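VP5 (Halorubrum pleomorphic virus 6, PDB 6QGL) is an envelope protein of a membrane-enveloped archaeal virus and probably drives fusion of the viral membrane with that of the host cell. Local coordinates at residues Thr117-Ser122 with Asn233-Glu238. Numbering follows the deposited sequence.
Sequences TNFYKS and NAVETE
The Tyr120 ring meets Glu236 at its edge, with OE1 lying in the ring plane. The Phe119 ring meets Val235 CG1 and Glu236 OE1 obliquely. This is an antiparallel pairing of two long helices, 97-140 and 229-257, within the N-terminal envelope-protein family region. The axes of 117-122 and 233-238 run at 164° and come no closer than 11.8 Å, so side chains bridge the gap.

Phe119 supplies most of the apolar contact. Its CG is anti to the backbone N (chi1 179°), which carries the ring across to the other helix. There Phe119 CE1 rests 3.7 Å from Val235 CG1, and CZ lies near Val235 CB. The ring also meets that of Trp232, and the Phe119 side chain touches Met239 and, from helix 43-66, Met65.

The polar part lies beside it. The Glu236 chain extends away from its own N and then bends at chi2, which brings the carboxylate to Tyr120. Carboxylate and tyrosine ring lie at a small angle to each other. Glu236 OE1 also lies 4.1 Å from Phe119 CE2. Tyr120 and Glu236 are both buried. Arg116 NH1 is a second hydrogen-bond partner of Tyr120 OH and, like Lys207, forms a long, weak ion pair with Glu236 OE2; these positive charges would be expected to favour the ionised carboxylate. Phe181 and Leu183 of strand 180-189 pack on Tyr120, joining helix 97-140 to the antiparallel sheet that holds this strand. The hydroxyl of Tyr120 donates to Glu236: OH to OE1 is 2.7 Å, on the syn side of the carboxylate and 15° out of its plane.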
# COMPACT_ATOMS: atom_id res chain seq x y z
N THR A 117 -1.01 -16.54 -3.13
CA THR A 117 -1.71 -16.38 -4.41
C THR A 117 -1.94 -14.90 -4.70
O THR A 117 -1.64 -14.47 -5.81
CB THR A 117 -3.00 -17.23 -4.46
OG1 THR A 117 -2.65 -18.61 -4.32
CG2 THR A 117 -3.77 -17.07 -5.76
N ASN A 118 -2.41 -14.12 -3.70
CA ASN A 118 -2.64 -12.67 -3.86
C ASN A 118 -1.36 -11.93 -4.20
O ASN A 118 -1.36 -11.10 -5.11
CB ASN A 118 -3.26 -12.07 -2.60
CG ASN A 118 -4.67 -12.52 -2.32
OD1 ASN A 118 -5.37 -13.08 -3.17
ND2 ASN A 118 -5.10 -12.27 -1.11
N PHE A 119 -0.26 -12.26 -3.50
CA PHE A 119 1.05 -11.67 -3.69
C PHE A 119 1.60 -11.98 -5.09
O PHE A 119 1.98 -11.04 -5.80
CB PHE A 119 2.02 -12.14 -2.58
CG PHE A 119 3.42 -11.62 -2.69
CD1 PHE A 119 3.71 -10.29 -2.43
CD2 PHE A 119 4.47 -12.47 -3.02
CE1 PHE A 119 5.02 -9.80 -2.54
CE2 PHE A 119 5.78 -11.99 -3.12
CZ PHE A 119 6.04 -10.66 -2.87
N TYR A 120 1.60 -13.26 -5.51
CA TYR A 120 2.09 -13.66 -6.83
C TYR A 120 1.18 -13.18 -7.96
O TYR A 120 1.68 -12.91 -9.05
CB TYR A 120 2.32 -15.18 -6.94
CG TYR A 120 3.26 -15.76 -5.90
CD1 TYR A 120 4.43 -15.10 -5.54
CD2 TYR A 120 3.00 -17.00 -5.32
CE1 TYR A 120 5.29 -15.62 -4.59
CE2 TYR A 120 3.86 -17.54 -4.37
CZ TYR A 120 5.00 -16.85 -4.01
OH TYR A 120 5.85 -17.38 -3.07
N LYS A 121 -0.14 -13.06 -7.70
CA LYS A 121 -1.11 -12.56 -8.68
C LYS A 121 -0.79 -11.11 -9.06
O LYS A 121 -0.84 -10.79 -10.25
CB LYS A 121 -2.55 -12.66 -8.15
CG LYS A 121 -3.34 -13.82 -8.75
CD LYS A 121 -4.57 -14.21 -7.93
CE LYS A 121 -5.76 -13.29 -8.06
NZ LYS A 121 -6.77 -13.55 -6.99
N SER A 122 -0.42 -10.26 -8.07
CA SER A 122 -0.07 -8.86 -8.31
C SER A 122 1.25 -8.71 -9.07
O SER A 122 1.38 -7.77 -9.87
CB SER A 122 -0.08 -8.04 -7.02
OG SER A 122 1.11 -8.20 -6.26
N ASN A 233 11.34 -9.49 -3.23
CA ASN A 233 11.97 -10.59 -2.50
C ASN A 233 11.94 -10.38 -1.00
O ASN A 233 11.88 -11.36 -0.26
CB ASN A 233 13.40 -10.84 -2.98
CG ASN A 233 14.04 -12.08 -2.41
OD1 ASN A 233 15.04 -12.00 -1.68
ND2 ASN A 233 13.49 -13.24 -2.73
N ALA A 234 11.98 -9.11 -0.54
CA ALA A 234 11.92 -8.75 0.87
C ALA A 234 10.62 -9.27 1.49
O ALA A 234 10.67 -9.92 2.54
CB ALA A 234 12.02 -7.24 1.04
N VAL A 235 9.49 -9.04 0.80
CA VAL A 235 8.16 -9.49 1.23
C VAL A 235 8.09 -11.02 1.15
O VAL A 235 7.55 -11.65 2.06
CB VAL A 235 7.02 -8.81 0.41
CG1 VAL A 235 5.65 -9.14 1.00
CG2 VAL A 235 7.21 -7.30 0.35
N GLU A 236 8.68 -11.61 0.09
CA GLU A 236 8.73 -13.06 -0.13
C GLU A 236 9.45 -13.77 1.02
O GLU A 236 8.87 -14.69 1.61
CB GLU A 236 9.39 -13.38 -1.48
CG GLU A 236 9.79 -14.83 -1.69
CD GLU A 236 8.68 -15.87 -1.77
OE1 GLU A 236 7.55 -15.51 -2.18
OE2 GLU A 236 8.95 -17.05 -1.46
N THR A 237 10.69 -13.35 1.35
CA THR A 237 11.50 -13.93 2.42
C THR A 237 10.86 -13.76 3.79
O THR A 237 10.99 -14.65 4.63
CB THR A 237 12.95 -13.42 2.37
OG1 THR A 237 12.95 -11.99 2.41
CG2 THR A 237 13.70 -13.91 1.14
N GLU A 238 10.15 -12.64 4.01
CA GLU A 238 9.45 -12.35 5.25
C GLU A 238 8.22 -13.25 5.38
O GLU A 238 7.93 -13.74 6.48
CB GLU A 238 9.05 -10.87 5.31
CG GLU A 238 10.15 -9.95 5.81
CD GLU A 238 10.07 -8.51 5.33
OE1 GLU A 238 8.94 -7.98 5.24
OE2 GLU A 238 11.13 -7.91 5.05